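Cas13d (uncultured Ruminococcus sp, PDB 6IV9) binds a CRISPR RNA and, as a Cas13d effector with two HEPN domains, probably matures that guide and cleaves RNA targets matched to it. Local coordinates at residues A[337-342]-A[471-476]; A[355-360]-A[483-488]; A[377-382]-A[444-449]; A[405-410]-A[456-461]. The protein carries 2 engineered substitutions. One frame throughout, in Å; residues are numbered along the deposited sequence.

Interaction 1 (A[337-342]-A[471-476]); sequences NKVNIS and KELGKA. With nucleotides of chain B.
Lys338 lays its side chain against the C-terminal end of helix 467-475, its NZ gripped by two backbone carbonyls. The bond to Ala476 O, 2.7 Å from Lys338 NZ, runs nearly along the C=O axis. The one to Gly474 O, at 2.8 Å from Lys338 NZ, comes from above the carbonyl plane. CG of Lys338 sits between the backbone N and the carbonyl carbon (chi1 62°), and a bend at chi3 swings CE to these oxygens. The positive charge would probably interact favourably with this carbonyl-rich helix end, and Glu335 forms a salt bridge with the same ammonium. The helices cross at 98° in this helical, RNA-binding part of Cas13d; just before helix 338-347, at its N-cap position, Asn337 OD1 accepts a hydrogen bond from U43 O2' of chain B, 2.7 Å away. An alanine at Lys338 would probably leave the carbonyls of Gly474 and Ala476 without this donor and Glu335 without its ion-pair mate. Apolar packing is closest where Val339 crosses Leu473, CG1 of Val339 lying 4.0 Å from Leu473 CD1. At Ser342 the fit is looser, its CB no nearer than 4.3 Å to Leu473 CD2, and Leu473 is partly exposed.

Interaction 2 (A[355-360]-A[483-488]); sequences DIIRLY and KILDSE
Arg358, Ile357 and Ile484 give up the most surface in this contact between helix 353-366 and the 3-10 turn and loop at 483-488. The aliphatic part of Arg358 does the touching: its CG lies 4.1 Å from Leu485 CD2 and 3.9 Å from Glu488 CG, while its CD comes within 3.6 Å of Glu488 OE2. CG anti to the carbonyl carbon (chi1 -67°) puts that methylene beside both. The guanidinium stays apart from the carboxylate, their planes 50° apart and NE of Arg358 4.4 Å from Glu488 OE2, so the opposite charges are near without forming a salt bridge; Arg358 has a long one to Asp355 instead. The carboxylate is steadied from its own segment, Ser487 OG donating to the anti lone pair of Glu488 OE2. An alanine at Glu488 would probably open a gap beside the methylenes of Arg358 and leave Ser487 OG without this acceptor. Ile357 presents CG2 to both neighbours, 3.8 Å from Leu485 CD2 and 4.3 Å from Ile484 CG2, its side chain crossing that of Leu485 at about a right angle. Ile484 CG2 also meets the arginine, 4.3 Å from Arg358 CG. This apolar patch extends into the surrounding helices: Phe333 and Ile334 of helix 333-336 pack on Leu485, while Ile341 of helix 338-347 and Phe480 in the loop pack on Ile357.

Interaction 3 (A[377-382]-A[444-449]); sequences KKLREK and ADEAAK
Van der Waals contacts, mostly of carbon atoms, carry the meeting of Leu379 and Lys382, on helix 376-386, with Ala444, Glu446 and Ala447 of helix 436-464. The short segments cross at -69° with their axes 8.7 Å apart, and the closest backbones are those of Leu379 and Ala447, where the small alanine probably helps the helices come close. Ala447 CB meets Lys382 CB at 3.7 Å and also lies 4.1 Å from the carbonyl oxygen Leu379 O. Leu379 reaches over with its CD2 branch, which touches the methylenes of Glu446, 3.7 Å from Glu446 CB and only slightly farther from CG. Elsewhere the lysine behaves as an aliphatic chain: a bend at chi2 (-124°) brings CD of Lys382 to the Ala444 backbone, 3.7 Å from Ala444 N, and to 4.1 Å from Ala444 CB.

The polar ends find partners outside the two segments. CG of Glu446 is anti to the backbone N (chi1 -166°), and the chain then bends at chi2; its carboxylate turns from Leu379 and is hydrogen-bonded through OE2 to the hydroxyl of Tyr415. Lys382 NZ has a long, weak ion pair with Glu440, the residue that forms a salt bridge with Lys378.

Tyr443 and Leu450 of helix 436-464 extend the apolar surface on Leu379, which also meets Tyr415 of helix 400-418. That third helix therefore packs against both partners, with Tyr415 reaching Leu379 on one and Glu446 on the other.

Interaction 4 (A[405-410]-A[456-461]); sequences KLMDFL and NDFENI. With nucleotides of chain B.
Met407 lies over one face of the Phe458 ring, and this pairing lies within the contact of helix 400-418 with helix 436-464. CG of Met407 stands 3.8 Å from the centroid of the Phe458 ring and only 9° off the ring normal, a CH-pi contact over the centre. CB of Met407 touches the far end of the ring, 3.6 Å from Phe458 CZ. Beyond CG the methionine runs extended, its CE coming down near CD2 and CG of Phe458. The sulfur makes an oblique Met-aromatic contact, with SD of Met407 4.3 Å from the Phe458 centroid. At the ring's edge, near its plane, Leu410 CD1 approaches Phe458 CE1 to 4.0 Å, so the aromatic group is packed both over one face and at its edge.

Ile461 faces Leu410 tip to tip, Ile461 CD1 lying 3.8 Å from Leu410 CD1. The same methyl of Ile461 rests 3.7 Å from Leu406 CB, and the two side chains lie obliquely to one another. Leu410 CD1 also meets Asp457 CB at 3.7 Å, adding the aspartate's methylene to a largely apolar interface.

The short segments run nearly antiparallel, at 156°, and five of the six touching residues are buried. On the RNA-facing side of helix 400-418, the methylenes of Lys405 pass the A44 phosphate of chain B, Lys405 CD 3.6 Å from A44 OP1, while its NZ forms a salt bridge with the phosphate of another nucleotide. Asn340 and Leu344 of helix 338-347 pack on Leu406, and Met383 of helix 376-386 touches Phe458.

How the interactions relate
Along the chain the first segments come in the order of interactions 1, 2, 3 and 4, and the second in the order 3, 4, 1 and 2, so residues 337 to 488 fold back on themselves as one helical block. Interactions 3 and 4 share helix 436-464, with centres about 13 Å apart, and the Arg380 to Asp408 salt bridge joins them. Interaction 4 lies about 16 Å, centre to centre, from interaction 1, touching it through Asn340 and Leu406; Tyr360 ties interaction 2 to both. Interaction 3 touches neither 1 nor 2. RNA contacts from Asn337 and Lys405 suggest that this packing helps hold the guide-binding surface.

Interaction 1 (A[337-342]-A[471-476])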
# COMPACT_ATOMS: atom_id res chain seq x y z
N ASN A 337 2.67 -23.26 18.76
CA ASN A 337 1.24 -22.87 18.78
C ASN A 337 0.43 -23.80 19.68
O ASN A 337 -0.76 -23.88 19.50
CB ASN A 337 0.70 -22.82 17.35
CG ASN A 337 1.34 -21.70 16.56
OD1 ASN A 337 0.88 -20.59 16.61
ND2 ASN A 337 2.41 -21.99 15.87
N LYS A 338 1.09 -24.43 20.64
CA LYS A 338 0.48 -25.48 21.50
C LYS A 338 -0.68 -24.94 22.33
O LYS A 338 -1.58 -25.69 22.57
CB LYS A 338 1.53 -26.13 22.40
CG LYS A 338 2.21 -25.19 23.38
CD LYS A 338 3.48 -25.73 23.97
CE LYS A 338 3.22 -26.81 24.99
NZ LYS A 338 4.47 -27.24 25.63
N VAL A 339 -0.62 -23.72 22.80
CA VAL A 339 -1.75 -23.28 23.65
C VAL A 339 -3.05 -23.25 22.85
O VAL A 339 -4.00 -23.86 23.27
CB VAL A 339 -1.45 -21.88 24.20
CG1 VAL A 339 -2.65 -21.31 24.91
CG2 VAL A 339 -0.22 -21.86 25.08
N ASN A 340 -3.07 -22.57 21.72
CA ASN A 340 -4.31 -22.52 20.92
C ASN A 340 -4.66 -23.90 20.38
O ASN A 340 -5.81 -24.25 20.39
CB ASN A 340 -4.24 -21.46 19.82
CG ASN A 340 -4.26 -20.06 20.38
OD1 ASN A 340 -4.19 -19.88 21.58
ND2 ASN A 340 -4.35 -19.08 19.51
N ILE A 341 -3.66 -24.65 19.92
CA ILE A 341 -3.96 -25.98 19.33
C ILE A 341 -4.59 -26.89 20.39
O ILE A 341 -5.58 -27.51 20.08
CB ILE A 341 -2.71 -26.59 18.68
CG1 ILE A 341 -2.36 -25.87 17.38
CG2 ILE A 341 -2.91 -28.07 18.46
CD1 ILE A 341 -0.99 -26.13 16.87
N SER A 342 -4.06 -26.89 21.61
CA SER A 342 -4.62 -27.75 22.68
C SER A 342 -6.06 -27.36 22.97
O SER A 342 -6.90 -28.24 22.97
CB SER A 342 -3.83 -27.60 23.93
OG SER A 342 -2.55 -28.11 23.75
N LYS A 471 -0.22 -20.18 30.98
CA LYS A 471 1.10 -20.67 31.46
C LYS A 471 1.06 -22.19 31.56
O LYS A 471 2.01 -22.84 31.18
CB LYS A 471 1.41 -20.05 32.82
CG LYS A 471 2.82 -20.26 33.36
CD LYS A 471 3.01 -19.54 34.68
CE LYS A 471 4.41 -19.65 35.26
NZ LYS A 471 4.51 -20.77 36.21
N GLU A 472 -0.06 -22.72 32.05
CA GLU A 472 -0.25 -24.17 32.23
C GLU A 472 -0.19 -24.88 30.87
O GLU A 472 0.51 -25.87 30.76
CB GLU A 472 -1.66 -24.31 32.79
CG GLU A 472 -2.01 -25.64 33.43
CD GLU A 472 -3.12 -25.46 34.44
OE1 GLU A 472 -2.84 -25.56 35.65
OE2 GLU A 472 -4.26 -25.17 34.03
N LEU A 473 -0.91 -24.36 29.89
CA LEU A 473 -0.93 -24.96 28.53
C LEU A 473 0.46 -24.88 27.90
O LEU A 473 0.80 -25.77 27.14
CB LEU A 473 -2.01 -24.27 27.71
CG LEU A 473 -3.41 -24.64 28.14
CD1 LEU A 473 -4.45 -23.85 27.38
CD2 LEU A 473 -3.64 -26.12 27.97
N GLY A 474 1.20 -23.83 28.19
CA GLY A 474 2.56 -23.65 27.65
C GLY A 474 3.53 -24.70 28.15
O GLY A 474 4.40 -25.09 27.39
N LYS A 475 3.41 -25.10 29.42
CA LYS A 475 4.35 -26.07 30.04
C LYS A 475 3.93 -27.52 29.77
O LYS A 475 4.78 -28.39 29.80
CB LYS A 475 4.45 -25.81 31.54
CG LYS A 475 5.07 -24.46 31.90
CD LYS A 475 6.19 -24.57 32.90
CE LYS A 475 5.70 -24.70 34.32
NZ LYS A 475 4.26 -25.04 34.35
N ALA A 476 2.66 -27.73 29.45
CA ALA A 476 2.12 -29.10 29.24
C ALA A 476 2.80 -29.80 28.07
O ALA A 476 3.23 -29.14 27.15
CB ALA A 476 0.64 -29.03 29.04
P U B 43 -0.30 -13.20 12.74
OP1 U B 43 -0.58 -13.21 11.25
OP2 U B 43 -1.42 -13.13 13.67
O5' U B 43 0.55 -14.52 12.96
C5' U B 43 1.13 -14.82 14.24
C4' U B 43 1.50 -16.29 14.30
O4' U B 43 2.57 -16.46 13.36
C3' U B 43 2.07 -16.77 15.64
O3' U B 43 0.96 -17.19 16.41
C2' U B 43 3.00 -17.91 15.19
O2' U B 43 2.15 -18.98 14.84
C1' U B 43 3.57 -17.35 13.88
N1 U B 43 4.82 -16.60 14.05
C2 U B 43 5.96 -17.31 14.39
O2 U B 43 5.97 -18.52 14.50
N3 U B 43 7.07 -16.55 14.58
C4 U B 43 7.18 -15.19 14.47
O4 U B 43 8.27 -14.65 14.66
C5 U B 43 5.97 -14.52 14.11
C6 U B 43 4.86 -15.23 13.93

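Interaction 2 (A[355-360]-A[483-488])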
# COMPACT_ATOMS: atom_id res chain seq x y z
N ASP A 355 -6.42 -33.08 11.70
CA ASP A 355 -7.16 -32.16 10.81
C ASP A 355 -7.13 -30.75 11.39
O ASP A 355 -6.92 -29.84 10.65
CB ASP A 355 -8.62 -32.60 10.73
CG ASP A 355 -9.25 -32.23 9.42
OD1 ASP A 355 -8.50 -32.05 8.47
OD2 ASP A 355 -10.47 -32.13 9.38
N ILE A 356 -7.33 -30.63 12.69
CA ILE A 356 -7.33 -29.30 13.35
C ILE A 356 -5.95 -28.67 13.20
O ILE A 356 -5.88 -27.50 12.95
CB ILE A 356 -7.75 -29.47 14.82
CG1 ILE A 356 -9.24 -29.80 14.92
CG2 ILE A 356 -7.40 -28.25 15.65
CD1 ILE A 356 -9.66 -30.29 16.25
N ILE A 357 -4.90 -29.47 13.37
CA ILE A 357 -3.52 -28.93 13.27
C ILE A 357 -3.28 -28.41 11.85
O ILE A 357 -2.73 -27.35 11.72
CB ILE A 357 -2.51 -29.99 13.71
CG1 ILE A 357 -2.61 -30.25 15.21
CG2 ILE A 357 -1.11 -29.59 13.31
CD1 ILE A 357 -1.91 -31.50 15.69
N ARG A 358 -3.70 -29.17 10.84
CA ARG A 358 -3.50 -28.72 9.45
C ARG A 358 -4.32 -27.45 9.20
O ARG A 358 -3.80 -26.54 8.58
CB ARG A 358 -3.80 -29.87 8.50
CG ARG A 358 -2.80 -31.00 8.63
CD ARG A 358 -2.88 -32.02 7.52
NE ARG A 358 -4.18 -32.66 7.51
CZ ARG A 358 -4.41 -33.89 7.93
NH1 ARG A 358 -3.42 -34.65 8.34
NH2 ARG A 358 -5.64 -34.37 7.93
N LEU A 359 -5.55 -27.40 9.69
CA LEU A 359 -6.40 -26.21 9.50
C LEU A 359 -5.77 -25.01 10.20
O LEU A 359 -5.86 -23.93 9.68
CB LEU A 359 -7.81 -26.49 10.01
CG LEU A 359 -8.69 -27.31 9.08
CD1 LEU A 359 -9.88 -27.88 9.81
CD2 LEU A 359 -9.15 -26.49 7.89
N TYR A 360 -5.22 -25.22 11.39
CA TYR A 360 -4.60 -24.12 12.15
C TYR A 360 -3.37 -23.57 11.42
O TYR A 360 -3.19 -22.38 11.39
CB TYR A 360 -4.34 -24.50 13.61
CG TYR A 360 -4.11 -23.30 14.47
CD1 TYR A 360 -5.17 -22.54 14.92
CD2 TYR A 360 -2.84 -22.89 14.81
CE1 TYR A 360 -4.98 -21.41 15.69
CE2 TYR A 360 -2.63 -21.77 15.60
CZ TYR A 360 -3.70 -21.03 16.04
OH TYR A 360 -3.51 -19.94 16.82
N LYS A 483 5.89 -33.62 11.90
CA LYS A 483 5.88 -34.13 10.50
C LYS A 483 4.47 -34.20 9.93
O LYS A 483 4.32 -34.31 8.74
CB LYS A 483 6.64 -35.45 10.40
CG LYS A 483 8.05 -35.39 10.95
CD LYS A 483 9.05 -36.09 10.10
CE LYS A 483 10.43 -36.11 10.73
NZ LYS A 483 11.22 -37.29 10.30
N ILE A 484 3.46 -33.98 10.78
CA ILE A 484 2.03 -34.00 10.37
C ILE A 484 1.80 -32.90 9.34
O ILE A 484 0.95 -33.05 8.48
CB ILE A 484 1.16 -33.77 11.61
CG1 ILE A 484 0.99 -35.04 12.44
CG2 ILE A 484 -0.18 -33.18 11.23
CD1 ILE A 484 0.32 -34.78 13.76
N LEU A 485 2.57 -31.82 9.45
CA LEU A 485 2.41 -30.61 8.61
C LEU A 485 3.34 -30.63 7.40
O LEU A 485 3.29 -29.70 6.65
CB LEU A 485 2.70 -29.38 9.47
CG LEU A 485 1.66 -29.08 10.53
CD1 LEU A 485 2.13 -27.97 11.44
CD2 LEU A 485 0.33 -28.74 9.90
N ASP A 486 4.06 -31.72 7.17
CA ASP A 486 5.04 -31.72 6.05
C ASP A 486 4.32 -31.43 4.72
O ASP A 486 4.93 -30.82 3.86
CB ASP A 486 5.84 -33.02 5.99
CG ASP A 486 7.03 -33.03 6.93
OD1 ASP A 486 7.30 -32.00 7.53
OD2 ASP A 486 7.67 -34.08 7.03
N SER A 487 3.12 -31.94 4.55
CA SER A 487 2.35 -31.72 3.30
C SER A 487 1.80 -30.29 3.19
O SER A 487 1.48 -29.91 2.08
CB SER A 487 1.25 -32.73 3.13
OG SER A 487 0.39 -32.73 4.24
N GLU A 488 1.61 -29.59 4.30
CA GLU A 488 0.99 -28.24 4.28
C GLU A 488 2.02 -27.11 4.30
O GLU A 488 1.70 -26.05 3.82
CB GLU A 488 0.16 -28.02 5.54
CG GLU A 488 -0.72 -29.19 5.89
CD GLU A 488 -1.75 -29.56 4.85
OE1 GLU A 488 -2.59 -28.73 4.54
OE2 GLU A 488 -1.71 -30.70 4.37

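Interaction 3 (A[377-382]-A[444-449])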
# COMPACT_ATOMS: atom_id res chain seq x y z
N LYS A 377 -13.73 -11.54 10.62
CA LYS A 377 -13.53 -10.55 11.70
C LYS A 377 -14.81 -9.73 11.87
O LYS A 377 -15.20 -9.49 12.99
CB LYS A 377 -12.37 -9.64 11.32
CG LYS A 377 -12.19 -8.38 12.13
CD LYS A 377 -10.94 -7.65 11.74
CE LYS A 377 -10.82 -6.26 12.31
NZ LYS A 377 -9.55 -5.62 11.90
N LYS A 378 -15.45 -9.34 10.78
CA LYS A 378 -16.68 -8.53 10.92
C LYS A 378 -17.76 -9.36 11.62
O LYS A 378 -18.48 -8.80 12.41
CB LYS A 378 -17.12 -7.98 9.57
CG LYS A 378 -18.11 -6.84 9.65
CD LYS A 378 -18.74 -6.52 8.34
CE LYS A 378 -18.35 -5.17 7.80
NZ LYS A 378 -18.68 -4.09 8.76
N LEU A 379 -17.88 -10.63 11.28
CA LEU A 379 -18.90 -11.49 11.92
C LEU A 379 -18.59 -11.60 13.41
O LEU A 379 -19.49 -11.40 14.21
CB LEU A 379 -18.87 -12.87 11.27
CG LEU A 379 -19.48 -12.95 9.88
CD1 LEU A 379 -19.16 -14.27 9.24
CD2 LEU A 379 -20.98 -12.73 9.93
N ARG A 380 -17.33 -11.86 13.75
CA ARG A 380 -16.94 -11.97 15.18
C ARG A 380 -17.20 -10.63 15.87
O ARG A 380 -17.71 -10.64 16.97
CB ARG A 380 -15.48 -12.38 15.29
CG ARG A 380 -14.94 -12.36 16.71
CD ARG A 380 -14.05 -11.17 16.95
NE ARG A 380 -12.88 -11.28 16.12
CZ ARG A 380 -12.05 -10.29 15.85
NH1 ARG A 380 -12.30 -9.09 16.33
NH2 ARG A 380 -10.98 -10.51 15.12
N GLU A 381 -16.86 -9.53 15.23
CA GLU A 381 -17.08 -8.20 15.85
C GLU A 381 -18.58 -7.98 16.10
O GLU A 381 -18.90 -7.45 17.13
CB GLU A 381 -16.52 -7.10 14.96
CG GLU A 381 -15.02 -6.93 15.07
CD GLU A 381 -14.45 -5.93 14.08
OE1 GLU A 381 -13.34 -5.46 14.32
OE2 GLU A 381 -15.12 -5.64 13.08
N LYS A 382 -19.44 -8.33 15.16
CA LYS A 382 -20.89 -8.16 15.36
C LYS A 382 -21.36 -9.07 16.50
O LYS A 382 -22.21 -8.64 17.26
CB LYS A 382 -21.66 -8.40 14.06
CG LYS A 382 -21.31 -7.45 12.93
CD LYS A 382 -22.49 -6.71 12.36
CE LYS A 382 -22.14 -5.44 11.61
NZ LYS A 382 -22.88 -4.27 12.12
N ALA A 444 -25.10 -8.64 10.55
CA ALA A 444 -25.78 -8.71 11.86
C ALA A 444 -26.69 -9.94 11.92
O ALA A 444 -26.63 -10.65 12.91
CB ALA A 444 -26.54 -7.43 12.08
N ASP A 445 -27.47 -10.22 10.88
CA ASP A 445 -28.37 -11.40 10.90
C ASP A 445 -27.53 -12.67 11.01
O ASP A 445 -27.90 -13.55 11.75
CB ASP A 445 -29.28 -11.44 9.68
CG ASP A 445 -30.28 -10.31 9.63
OD1 ASP A 445 -30.53 -9.71 10.67
OD2 ASP A 445 -30.78 -10.03 8.55
N GLU A 446 -26.43 -12.75 10.27
CA GLU A 446 -25.55 -13.94 10.32
C GLU A 446 -24.95 -14.09 11.72
O GLU A 446 -24.87 -15.20 12.18
CB GLU A 446 -24.46 -13.88 9.25
CG GLU A 446 -23.77 -15.20 9.04
CD GLU A 446 -24.54 -16.28 8.32
OE1 GLU A 446 -25.67 -16.03 7.93
OE2 GLU A 446 -24.00 -17.36 8.14
N ALA A 447 -24.57 -12.99 12.35
CA ALA A 447 -23.97 -13.02 13.71
C ALA A 447 -24.97 -13.60 14.70
O ALA A 447 -24.57 -14.32 15.59
CB ALA A 447 -23.54 -11.64 14.11
N ALA A 448 -26.24 -13.27 14.53
CA ALA A 448 -27.30 -13.78 15.42
C ALA A 448 -27.37 -15.30 15.31
O ALA A 448 -27.44 -15.95 16.33
CB ALA A 448 -28.60 -13.16 15.03
N LYS A 449 -27.36 -15.84 14.09
CA LYS A 449 -27.38 -17.32 13.94
C LYS A 449 -26.09 -17.91 14.52
O LYS A 449 -26.15 -18.97 15.13
CB LYS A 449 -27.53 -17.71 12.47
CG LYS A 449 -28.73 -17.11 11.76
CD LYS A 449 -28.87 -17.59 10.34
CE LYS A 449 -29.40 -16.55 9.40
NZ LYS A 449 -30.20 -17.14 8.30

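Interaction 4 (A[405-410]-A[456-461])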
# COMPACT_ATOMS: atom_id res chain seq x y z
N LYS A 405 -8.21 -14.97 17.90
CA LYS A 405 -7.74 -16.02 16.97
C LYS A 405 -8.58 -17.28 17.19
O LYS A 405 -9.03 -17.86 16.24
CB LYS A 405 -6.27 -16.35 17.23
CG LYS A 405 -5.26 -15.46 16.53
CD LYS A 405 -3.84 -15.93 16.64
CE LYS A 405 -2.90 -15.25 15.69
NZ LYS A 405 -2.69 -13.83 16.02
N LEU A 406 -8.81 -17.63 18.45
CA LEU A 406 -9.61 -18.83 18.76
C LEU A 406 -11.03 -18.65 18.24
O LEU A 406 -11.53 -19.56 17.62
CB LEU A 406 -9.59 -19.05 20.27
CG LEU A 406 -8.23 -19.47 20.81
CD1 LEU A 406 -8.14 -19.30 22.31
CD2 LEU A 406 -7.91 -20.89 20.40
N MET A 407 -11.64 -17.50 18.48
CA MET A 407 -13.02 -17.25 18.01
C MET A 407 -13.07 -17.25 16.48
O MET A 407 -13.92 -17.90 15.93
CB MET A 407 -13.52 -15.90 18.54
CG MET A 407 -13.67 -15.86 20.05
SD MET A 407 -14.11 -14.25 20.69
CE MET A 407 -14.59 -14.66 22.36
N ASP A 408 -12.14 -16.56 15.84
CA ASP A 408 -12.07 -16.48 14.36
C ASP A 408 -11.86 -17.89 13.79
O ASP A 408 -12.46 -18.21 12.79
CB ASP A 408 -10.97 -15.51 13.93
CG ASP A 408 -11.30 -14.05 14.18
OD1 ASP A 408 -12.37 -13.77 14.68
OD2 ASP A 408 -10.48 -13.21 13.86
N PHE A 409 -11.03 -18.70 14.45
CA PHE A 409 -10.76 -20.06 13.95
C PHE A 409 -12.03 -20.91 13.93
O PHE A 409 -12.22 -21.63 12.98
CB PHE A 409 -9.67 -20.74 14.77
CG PHE A 409 -9.28 -22.07 14.21
CD1 PHE A 409 -8.49 -22.16 13.08
CD2 PHE A 409 -9.73 -23.24 14.78
CE1 PHE A 409 -8.13 -23.39 12.55
CE2 PHE A 409 -9.38 -24.47 14.25
CZ PHE A 409 -8.58 -24.54 13.14
N LEU A 410 -12.85 -20.82 14.97
CA LEU A 410 -14.10 -21.61 15.01
C LEU A 410 -15.00 -21.17 13.85
O LEU A 410 -15.55 -22.01 13.19
CB LEU A 410 -14.82 -21.31 16.32
CG LEU A 410 -14.19 -21.89 17.58
CD1 LEU A 410 -15.06 -21.58 18.77
CD2 LEU A 410 -13.99 -23.38 17.44
N ASN A 456 -21.72 -21.13 23.60
CA ASN A 456 -21.04 -21.94 24.64
C ASN A 456 -19.54 -22.04 24.33
O ASN A 456 -18.75 -21.98 25.26
CB ASN A 456 -21.71 -23.30 24.82
CG ASN A 456 -23.17 -23.18 25.17
OD1 ASN A 456 -23.60 -22.24 25.81
ND2 ASN A 456 -23.95 -24.16 24.74
N ASP A 457 -19.20 -22.21 23.06
CA ASP A 457 -17.77 -22.30 22.65
C ASP A 457 -17.06 -20.99 22.99
O ASP A 457 -15.95 -21.03 23.49
CB ASP A 457 -17.66 -22.62 21.16
CG ASP A 457 -17.88 -24.08 20.82
OD1 ASP A 457 -17.73 -24.92 21.69
OD2 ASP A 457 -18.20 -24.36 19.68
N PHE A 458 -17.69 -19.85 22.69
CA PHE A 458 -17.04 -18.55 22.98
C PHE A 458 -16.86 -18.37 24.49
O PHE A 458 -15.84 -17.87 24.90
CB PHE A 458 -17.79 -17.39 22.35
CG PHE A 458 -17.51 -17.18 20.89
CD1 PHE A 458 -17.16 -18.24 20.09
CD2 PHE A 458 -17.59 -15.93 20.32
CE1 PHE A 458 -16.91 -18.07 18.74
CE2 PHE A 458 -17.34 -15.76 18.98
CZ PHE A 458 -17.00 -16.83 18.19
N GLU A 459 -17.86 -18.76 25.27
CA GLU A 459 -17.74 -18.63 26.75
C GLU A 459 -16.60 -19.51 27.23
O GLU A 459 -15.85 -19.09 28.09
CB GLU A 459 -19.06 -18.99 27.41
CG GLU A 459 -19.77 -17.79 27.99
CD GLU A 459 -21.26 -17.71 27.74
OE1 GLU A 459 -21.92 -18.76 27.69
OE2 GLU A 459 -21.77 -16.58 27.62
N ASN A 460 -16.48 -20.70 26.65
CA ASN A 460 -15.40 -21.64 27.04
C ASN A 460 -14.04 -20.99 26.75
O ASN A 460 -13.16 -21.07 27.59
CB ASN A 460 -15.51 -22.94 26.25
CG ASN A 460 -14.57 -23.99 26.76
OD1 ASN A 460 -14.29 -24.05 27.95
ND2 ASN A 460 -14.04 -24.82 25.88
N ILE A 461 -13.91 -20.36 25.58
CA ILE A 461 -12.61 -19.73 25.23
C ILE A 461 -12.31 -18.64 26.25
O ILE A 461 -11.21 -18.63 26.74
CB ILE A 461 -12.70 -19.10 23.83
CG1 ILE A 461 -12.65 -20.13 22.71
CG2 ILE A 461 -11.62 -18.06 23.67
CD1 ILE A 461 -13.10 -19.60 21.39
P A B 44 0.57 -16.50 17.81
OP1 A B 44 -0.77 -17.01 18.16
OP2 A B 44 0.69 -15.01 17.64
O5' A B 44 1.80 -16.90 18.75
C5' A B 44 1.82 -18.24 19.35
C4' A B 44 2.76 -18.30 20.53
O4' A B 44 4.13 -18.10 20.11
C3' A B 44 2.48 -17.22 21.57
O3' A B 44 2.74 -17.70 22.89
C2' A B 44 3.45 -16.13 21.16
O2' A B 44 3.84 -15.29 22.21
C1' A B 44 4.65 -16.95 20.75
N9 A B 44 5.51 -16.26 19.80
C8 A B 44 5.17 -15.53 18.68
N7 A B 44 6.21 -15.09 18.01
C5 A B 44 7.30 -15.57 18.73
C6 A B 44 8.67 -15.46 18.54
N6 A B 44 9.21 -14.79 17.52
N1 A B 44 9.49 -16.05 19.44
C2 A B 44 8.94 -16.73 20.45
N3 A B 44 7.65 -16.91 20.74
C4 A B 44 6.88 -16.29 19.83